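Local coordinates for serine-rich Repeat Adhesion Glycoprotein (Srr1) (Streptococcus agalactiae, PDB 4MBO) that binds fibrinogen as a serine-rich repeat surface glycoprotein, probably serving the bacterium in adhesion to host tissue, at residues S237-D242 / S250-D255; V296-S299 / N305-Y308; F47-A52 / D58-K63. All coordinates share one frame; numbering follows the deposited sequence.

Contact 1 of 3, residues S237-D242 / S250-D255; sequences SKNLTD and SPEFED
The connection that leads from strand 229-235 to strand 254-255 folds back on itself here, so that a 3-10 turn at Ser237-Asn239 faces a type I beta turn at Ser250-Phe253. Backbone bonds close both turns, Leu240 N to Ser237 O at 3.1 Å and Phe253 N to Ser250 O at 3.2 Å. Asn239 and Glu252 carry most of the contact. Their side chains cross at about a right angle, and the amide of Asn239 lies against the aliphatic part of Glu252: Asn239 ND2 comes within 3.6 Å of Glu252 CB and Asn239 OD1 within 3.7 Å of Glu252 CG. Glu252 CB lies over the face of the Asn239 amide, and the bend at chi2 (-55°) sets the carboxylate to one side of it, the two planes 29° apart. No direct hydrogen bond links the two segments. Instead one water accepts from Asn239 ND2 at 2.9 Å and donates to Glu252 OE1 at 2.8 Å; Lys238 NZ, in one of its two modelled conformers, gives it a further bond. Asn239 ND2 also hydrogen-bonds to Thr235 OG1, and the same hydroxyl is hydrogen-bonded to Glu252 O, so a single side chain of the preceding strand ties the two turns together. On the inner side of this polar layer the Phe253 ring turns its edge to Leu240, Phe253 CE1 to Leu240 CD2 at 4.3 Å, while Ser250 OG lies at the same ring's edge, in its plane; Tyr248 makes an edge-to-face pair with Phe253. Gln246 NE2 satisfies the carbonyl of Asn239. The contact thus closes a loop of the fibrinogen-binding adhesin region. Leu240 and Phe253 both rest on Val285 of strand 283-290 and on Thr235 of strand 229-235.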
loop_
_atom_site.group_PDB
_atom_site.type_symbol
_atom_site.label_atom_id
_atom_site.label_comp_id
_atom_site.label_asym_id
_atom_site.label_seq_id
_atom_site.Cartn_x
_atom_site.Cartn_y
_atom_site.Cartn_z
ATOM N N SER A 237 -19.826 5.832 -2.996
ATOM C CA SER A 237 -18.952 5.393 -1.895
ATOM C C SER A 237 -18.845 3.886 -1.722
ATOM O O SER A 237 -17.851 3.399 -1.182
ATOM C CB SER A 237 -19.398 5.992 -0.551
ATOM O OG SER A 237 -20.660 5.503 -0.190
ATOM N N LYS A 238 -19.867 3.151 -2.155
ATOM C CA LYS A 238 -19.877 1.691 -2.004
ATOM C C LYS A 238 -18.781 1.016 -2.845
ATOM O O LYS A 238 -18.520 -0.185 -2.687
ATOM C CB LYS A 238 -21.237 1.105 -2.382
ATOM C CG LYS A 238 -21.466 1.049 -3.873
ATOM C CD LYS A 238 -22.760 0.338 -4.226
ATOM C CE LYS A 238 -22.861 0.168 -5.725
ATOM N NZ LYS A 238 -22.761 1.496 -6.380
ATOM N N ASN A 239 -18.168 1.770 -3.752
ATOM C CA ASN A 239 -17.072 1.249 -4.576
ATOM C C ASN A 239 -15.675 1.545 -4.030
ATOM O O ASN A 239 -14.685 1.083 -4.609
ATOM C CB ASN A 239 -17.175 1.828 -5.980
ATOM C CG ASN A 239 -18.442 1.424 -6.673
ATOM O OD1 ASN A 239 -18.768 0.247 -6.709
ATOM N ND2 ASN A 239 -19.184 2.396 -7.228
ATOM N N LEU A 240 -15.604 2.306 -2.946
ATOM C CA LEU A 240 -14.327 2.727 -2.400
ATOM C C LEU A 240 -13.747 1.692 -1.430
ATOM O O LEU A 240 -14.478 1.078 -0.636
ATOM C CB LEU A 240 -14.466 4.046 -1.652
ATOM C CG LEU A 240 -14.928 5.235 -2.499
ATOM C CD1 LEU A 240 -15.147 6.411 -1.562
ATOM C CD2 LEU A 240 -13.951 5.609 -3.596
ATOM N N THR A 241 -12.437 1.515 -1.503
ATOM C CA THR A 241 -11.721 0.659 -0.561
ATOM C C THR A 241 -11.078 1.569 0.500
ATOM O O THR A 241 -11.089 2.801 0.386
ATOM C CB THR A 241 -10.606 -0.144 -1.282
ATOM O OG1 THR A 241 -9.633 0.779 -1.819
ATOM C CG2 THR A 241 -11.203 -1.016 -2.349
ATOM N N ASP A 242 -10.501 0.979 1.540
ATOM C CA ASP A 242 -9.813 1.726 2.565
ATOM C C ASP A 242 -8.318 1.887 2.213
ATOM O O ASP A 242 -7.666 2.861 2.604
ATOM C CB ASP A 242 -9.978 1.025 3.922
ATOM C CG ASP A 242 -11.446 0.925 4.392
ATOM O OD1 ASP A 242 -12.253 1.851 4.094
ATOM O OD2 ASP A 242 -11.780 -0.074 5.051
ATOM N N SER A 250 -12.020 1.060 -13.826
ATOM C CA SER A 250 -13.211 0.254 -13.921
ATOM C C SER A 250 -14.417 1.135 -14.249
ATOM O O SER A 250 -14.349 2.357 -14.090
ATOM C CB SER A 250 -13.443 -0.511 -12.620
ATOM O OG SER A 250 -14.129 0.261 -11.661
ATOM N N PRO A 251 -15.525 0.516 -14.690
ATOM C CA PRO A 251 -16.779 1.205 -15.016
ATOM C C PRO A 251 -17.412 1.981 -13.856
ATOM O O PRO A 251 -18.242 2.869 -14.076
ATOM C CB PRO A 251 -17.719 0.057 -15.405
ATOM C CG PRO A 251 -16.828 -1.054 -15.824
ATOM C CD PRO A 251 -15.611 -0.934 -14.968
ATOM N N GLU A 252 -17.020 1.669 -12.622
ATOM C CA GLU A 252 -17.605 2.333 -11.474
ATOM C C GLU A 252 -17.047 3.732 -11.265
ATOM O O GLU A 252 -17.609 4.494 -10.489
ATOM C CB GLU A 252 -17.381 1.502 -10.219
ATOM C CG GLU A 252 -17.829 0.044 -10.331
ATOM C CD GLU A 252 -19.280 -0.137 -10.758
ATOM O OE1 GLU A 252 -20.084 0.825 -10.643
ATOM O OE2 GLU A 252 -19.625 -1.267 -11.206
ATOM N N PHE A 253 -15.948 4.057 -11.947
ATOM C CA PHE A 253 -15.309 5.381 -11.815
ATOM C C PHE A 253 -15.441 6.194 -13.088
ATOM O O PHE A 253 -15.311 5.654 -14.187
ATOM C CB PHE A 253 -13.818 5.248 -11.486
ATOM C CG PHE A 253 -13.546 4.727 -10.103
ATOM C CD1 PHE A 253 -13.440 5.595 -9.040
ATOM C CD2 PHE A 253 -13.391 3.375 -9.873
ATOM C CE1 PHE A 253 -13.188 5.143 -7.767
ATOM C CE2 PHE A 253 -13.128 2.903 -8.590
ATOM C CZ PHE A 253 -13.042 3.779 -7.540
ATOM N N GLU A 254 -15.783 7.468 -12.938
ATOM C CA GLU A 254 -15.874 8.378 -14.061
ATOM C C GLU A 254 -14.818 9.426 -13.869
ATOM O O GLU A 254 -14.727 10.010 -12.789
ATOM C CB GLU A 254 -17.240 9.077 -14.052
ATOM C CG GLU A 254 -17.420 9.999 -15.214
ATOM C CD GLU A 254 -18.749 10.725 -15.218
ATOM O OE1 GLU A 254 -19.482 10.777 -14.176
ATOM O OE2 GLU A 254 -19.038 11.293 -16.284
ATOM N N ASP A 255 -14.078 9.731 -14.919
ATOM C CA ASP A 255 -13.047 10.774 -14.830
ATOM C C ASP A 255 -13.675 12.164 -15.041
ATOM O O ASP A 255 -14.201 12.466 -16.121
ATOM C CB ASP A 255 -11.962 10.511 -15.856
ATOM C CG ASP A 255 -10.734 11.362 -15.656
ATOM O OD1 ASP A 255 -10.865 12.581 -15.437
ATOM O OD2 ASP A 255 -9.627 10.775 -15.775
HETATM O O HOH W 1 -21.627 2.248 -8.817
#

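Contact 2 of 3, residues V296-S299 / N305-Y308; sequences VLYS and NQTY
Tyr298 and Gln306 reach for each other from opposite directions, and they alone make the contact. The amide of Gln306 donates through NE2 to Tyr298 OH, 2.9 Å away, with an N-H...O angle of 164°; the hydroxyl lies close to the amide plane, where the N-H bonds themselves lie. The ring and the amide are turned 43° against each other, so they neither stack nor meet squarely. Besides the hydroxyl, the amide oxygen approaches the ring, Gln306 OE1 to Tyr298 CE1 at 3.4 Å, from an oblique direction. Beyond CG the Gln306 chain is extended (chi2 -173°), which gives it the reach to span the gap from its loop. Gln306 itself has a left-handed backbone conformation. A bound MES molecule, probably from the crystallisation liquor, lies about 4 Å from the Gln306 side chain. The bond ties strand 295-302 to the connecting loop of the beta hairpin it forms with strand 309-316. Tyr298 also makes a cation-pi contact with Lys311 of that next strand, and Tyr298 and Gln306 both touch Ile212 of strand 210-215, which flanks strand 295-302 at its other edge in the sheet.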
loop_
_atom_site.group_PDB
_atom_site.type_symbol
_atom_site.label_atom_id
_atom_site.label_comp_id
_atom_site.label_asym_id
_atom_site.label_seq_id
_atom_site.Cartn_x
_atom_site.Cartn_y
_atom_site.Cartn_z
ATOM N N VAL A 296 4.642 15.489 5.581
ATOM C CA VAL A 296 3.299 15.059 5.862
ATOM C C VAL A 296 2.340 15.855 4.982
ATOM O O VAL A 296 2.307 17.060 5.038
ATOM C CB VAL A 296 2.932 15.345 7.325
ATOM C CG1 VAL A 296 1.526 14.841 7.621
ATOM C CG2 VAL A 296 3.956 14.714 8.278
ATOM N N LEU A 297 1.555 15.156 4.185
ATOM C CA LEU A 297 0.569 15.829 3.355
ATOM C C LEU A 297 -0.759 15.779 4.078
ATOM O O LEU A 297 -1.010 14.877 4.879
ATOM C CB LEU A 297 0.416 15.087 2.043
ATOM C CG LEU A 297 1.609 15.235 1.076
ATOM C CD1 LEU A 297 1.626 14.064 0.083
ATOM C CD2 LEU A 297 1.557 16.605 0.397
ATOM N N TYR A 298 -1.625 16.719 3.753
ATOM C CA TYR A 298 -2.976 16.717 4.287
ATOM C C TYR A 298 -3.948 17.056 3.182
ATOM O O TYR A 298 -3.584 17.619 2.129
ATOM C CB TYR A 298 -3.178 17.729 5.397
ATOM C CG TYR A 298 -3.080 19.183 4.968
ATOM C CD1 TYR A 298 -4.171 19.831 4.419
ATOM C CD2 TYR A 298 -1.902 19.917 5.133
ATOM C CE1 TYR A 298 -4.112 21.161 4.022
ATOM C CE2 TYR A 298 -1.830 21.256 4.751
ATOM C CZ TYR A 298 -2.929 21.883 4.199
ATOM O OH TYR A 298 -2.891 23.223 3.779
ATOM N N SER A 299 -5.191 16.663 3.417
ATOM C CA SER A 299 -6.320 16.986 2.524
ATOM C C SER A 299 -7.499 17.442 3.330
ATOM O O SER A 299 -7.720 16.976 4.453
ATOM C CB SER A 299 -6.767 15.740 1.740
ATOM O OG SER A 299 -5.714 15.237 0.959
ATOM N N ASN A 305 -10.169 28.804 3.310
ATOM C CA ASN A 305 -9.302 29.232 4.424
ATOM C C ASN A 305 -9.076 28.119 5.480
ATOM O O ASN A 305 -8.377 28.328 6.444
ATOM C CB ASN A 305 -9.912 30.489 5.123
ATOM C CG ASN A 305 -9.898 31.752 4.245
ATOM O OD1 ASN A 305 -8.849 32.247 3.870
ATOM N ND2 ASN A 305 -11.076 32.302 3.972
ATOM N N GLN A 306 -9.661 26.942 5.279
ATOM C CA GLN A 306 -9.505 25.799 6.207
ATOM C C GLN A 306 -9.893 26.173 7.622
ATOM O O GLN A 306 -9.165 25.908 8.580
ATOM C CB GLN A 306 -8.073 25.278 6.199
ATOM C CG GLN A 306 -7.541 24.974 4.833
ATOM C CD GLN A 306 -6.187 24.307 4.922
ATOM O OE1 GLN A 306 -5.993 23.366 5.705
ATOM N NE2 GLN A 306 -5.284 24.757 4.124
ATOM N N THR A 307 -11.033 26.843 7.713
ATOM C CA THR A 307 -11.594 27.300 8.932
ATOM C C THR A 307 -12.632 26.325 9.526
ATOM O O THR A 307 -12.855 26.297 10.735
ATOM C CB THR A 307 -12.256 28.664 8.656
ATOM O OG1 THR A 307 -11.272 29.531 8.066
ATOM C CG2 THR A 307 -12.775 29.262 9.930
ATOM N N TYR A 308 -13.336 25.635 8.649
ATOM C CA TYR A 308 -14.349 24.655 9.057
ATOM C C TYR A 308 -14.396 23.526 8.028
ATOM O O TYR A 308 -14.007 23.711 6.864
ATOM C CB TYR A 308 -15.747 25.287 9.278
ATOM C CG TYR A 308 -16.148 26.298 8.214
ATOM C CD1 TYR A 308 -16.747 25.901 7.036
ATOM C CD2 TYR A 308 -15.912 27.647 8.408
ATOM C CE1 TYR A 308 -17.101 26.820 6.075
ATOM C CE2 TYR A 308 -16.264 28.593 7.466
ATOM C CZ TYR A 308 -16.857 28.179 6.295
ATOM O OH TYR A 308 -17.261 29.115 5.346
#

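Contact 3 of 3, residues F47-A52 / D58-K63; sequences FAFSIA and DVFTVK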
loop_
_atom_site.group_PDB
_atom_site.type_symbol
_atom_site.label_atom_id
_atom_site.label_comp_id
_atom_site.label_asym_id
_atom_site.label_seq_id
_atom_site.Cartn_x
_atom_site.Cartn_y
_atom_site.Cartn_z
ATOM N N PHE A 47 12.770 -18.137 6.763
ATOM C CA PHE A 47 12.947 -19.517 6.342
ATOM C C PHE A 47 14.422 -19.846 6.299
ATOM O O PHE A 47 15.275 -18.959 6.242
ATOM C CB PHE A 47 12.250 -19.802 4.989
ATOM C CG PHE A 47 12.719 -18.963 3.844
ATOM C CD1 PHE A 47 13.794 -19.367 3.067
ATOM C CD2 PHE A 47 12.053 -17.788 3.524
ATOM C CE1 PHE A 47 14.223 -18.581 1.998
ATOM C CE2 PHE A 47 12.474 -17.015 2.458
ATOM C CZ PHE A 47 13.553 -17.410 1.714
ATOM N N ALA A 48 14.721 -21.144 6.315
ATOM C CA ALA A 48 16.092 -21.594 6.261
ATOM C C ALA A 48 16.100 -23.037 5.793
ATOM O O ALA A 48 15.099 -23.759 5.936
ATOM C CB ALA A 48 16.729 -21.491 7.636
ATOM N N PHE A 49 17.231 -23.455 5.250
ATOM C CA PHE A 49 17.433 -24.833 4.803
ATOM C C PHE A 49 18.909 -25.055 4.461
ATOM O O PHE A 49 19.710 -24.109 4.467
ATOM C CB PHE A 49 16.571 -25.149 3.548
ATOM C CG PHE A 49 16.867 -24.278 2.366
ATOM C CD1 PHE A 49 17.873 -24.596 1.458
ATOM C CD2 PHE A 49 16.123 -23.117 2.152
ATOM C CE1 PHE A 49 18.151 -23.785 0.372
ATOM C CE2 PHE A 49 16.416 -22.295 1.077
ATOM C CZ PHE A 49 17.414 -22.630 0.183
ATOM N N SER A 50 19.247 -26.312 4.204
ATOM C CA SER A 50 20.523 -26.705 3.680
ATOM C C SER A 50 20.309 -27.417 2.351
ATOM O O SER A 50 19.251 -28.011 2.113
ATOM C CB SER A 50 21.232 -27.680 4.619
ATOM O OG SER A 50 21.600 -27.024 5.802
ATOM N N ILE A 51 21.329 -27.382 1.491
ATOM C CA ILE A 51 21.277 -28.101 0.213
ATOM C C ILE A 51 22.717 -28.537 -0.137
ATOM O O ILE A 51 23.667 -27.736 -0.039
ATOM C CB ILE A 51 20.567 -27.272 -0.897
ATOM C CG1 ILE A 51 20.389 -28.123 -2.149
ATOM C CG2 ILE A 51 21.307 -25.977 -1.227
ATOM C CD1 ILE A 51 19.378 -27.557 -3.114
ATOM N N ALA A 52 22.899 -29.811 -0.469
ATOM C CA ALA A 52 24.249 -30.340 -0.742
ATOM C C ALA A 52 24.963 -29.643 -1.890
ATOM O O ALA A 52 26.151 -29.303 -1.796
ATOM C CB ALA A 52 24.169 -31.835 -1.002
ATOM N N ASP A 58 19.409 -23.059 -11.407
ATOM C CA ASP A 58 18.357 -23.826 -10.727
ATOM C C ASP A 58 17.617 -22.860 -9.832
ATOM O O ASP A 58 18.159 -21.809 -9.440
ATOM C CB ASP A 58 18.892 -24.944 -9.839
ATOM C CG ASP A 58 19.463 -26.066 -10.594
ATOM O OD1 ASP A 58 19.235 -26.180 -11.832
ATOM O OD2 ASP A 58 20.165 -26.854 -9.905
ATOM N N VAL A 59 16.391 -23.221 -9.484
ATOM C CA VAL A 59 15.556 -22.344 -8.684
ATOM C C VAL A 59 14.932 -23.054 -7.502
ATOM O O VAL A 59 14.903 -24.287 -7.453
ATOM C CB VAL A 59 14.405 -21.728 -9.520
ATOM C CG1 VAL A 59 14.947 -20.903 -10.688
ATOM C CG2 VAL A 59 13.457 -22.792 -10.034
ATOM N N PHE A 60 14.463 -22.272 -6.535
ATOM C CA PHE A 60 13.585 -22.793 -5.481
ATOM C C PHE A 60 12.544 -21.721 -5.263
ATOM O O PHE A 60 12.760 -20.553 -5.610
ATOM C CB PHE A 60 14.294 -23.248 -4.195
ATOM C CG PHE A 60 14.861 -22.147 -3.367
ATOM C CD1 PHE A 60 14.090 -21.539 -2.371
ATOM C CD2 PHE A 60 16.152 -21.707 -3.570
ATOM C CE1 PHE A 60 14.618 -20.532 -1.589
ATOM C CE2 PHE A 60 16.676 -20.684 -2.795
ATOM C CZ PHE A 60 15.898 -20.088 -1.808
ATOM N N THR A 61 11.383 -22.120 -4.730
ATOM C CA THR A 61 10.251 -21.228 -4.646
ATOM C C THR A 61 9.646 -21.191 -3.261
ATOM O O THR A 61 9.297 -22.244 -2.710
ATOM C CB THR A 61 9.180 -21.682 -5.670
ATOM O OG1 THR A 61 9.795 -21.832 -6.974
ATOM C CG2 THR A 61 8.039 -20.708 -5.789
ATOM N N VAL A 62 9.487 -19.987 -2.725
ATOM C CA VAL A 62 8.728 -19.774 -1.475
ATOM C C VAL A 62 7.341 -19.275 -1.894
ATOM O O VAL A 62 7.219 -18.243 -2.545
ATOM C CB VAL A 62 9.416 -18.785 -0.551
ATOM C CG1 VAL A 62 8.571 -18.501 0.678
ATOM C CG2 VAL A 62 10.784 -19.301 -0.162
ATOM N N LYS A 63 6.316 -20.029 -1.558
ATOM C CA LYS A 63 4.949 -19.700 -1.966
ATOM C C LYS A 63 4.223 -18.940 -0.880
ATOM O O LYS A 63 4.215 -19.365 0.260
ATOM C CB LYS A 63 4.213 -20.974 -2.312
ATOM C CG LYS A 63 4.929 -21.843 -3.340
ATOM C CD LYS A 63 4.146 -23.145 -3.478
ATOM C CE LYS A 63 4.818 -24.154 -4.356
ATOM N NZ LYS A 63 3.863 -25.295 -4.457
#
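No polar bond joins Phe47 and Phe49 to Phe60 and Val62; the polar grip falls on Thr61 between the latter two, whose OG1 hydrogen-bonds to Asp12 OD2 and whose N bonds to Ser14 OG. The contact itself is apolar, made by alternate residues whose side chains point into the interface between two sheets. Phe49 and Phe60 form a T-shaped (edge-to-face) pair: the edge of Phe49 meets the face of Phe60, with centroids 4.8 Å apart and planes at 76°. The closest atoms are Phe49 CZ and Phe60 CZ at 3.6 Å, and CZ of Phe49 stands off centre over the Phe60 ring. Phe47 completes the group, with CE1 at 4.1 Å from Phe60 CE1, where it lies at the edge of the Phe60 ring. One face of Phe47 receives a CH-pi contact from Val62 CG2, 3.9 Å from the centroid and only 15° off the ring normal. Such packing is that of a beta sandwich core, consistent with the bacterial Ig domain. The axes of segments 47-51 and 59-63 come within 10.6 Å, their N-to-C directions 150° apart. Strand 43-51 pairs with strand 116-126 in one sheet, strand 59-64 lies between strands 139-145 and 101-106 in the other, and Leu145 of strand 139-145 touches all four side chains.

How the contacts relate
The three contacts are separate units. Contacts 1 and 2 both lie in the C-terminal adhesin region, their centres 24 Å apart and nearest atoms about 13 Å apart, whereas contact 3 belongs to the bacterial Ig domain, with its centre 41 Å from that of contact 1 and 50 Å from that of contact 2. Contact 3 lies on the opposite side of the chain's centre from both. They also differ in kind: contact 3 is a buried aromatic core between sheets, contact 1 a water-bridged loop packing, contact 2 a single hydrogen bond. Calcium ions lie near contact 1, about 6 Å from the Leu240 side chain, and farther from contact 3, about 11 Å from that of Val62.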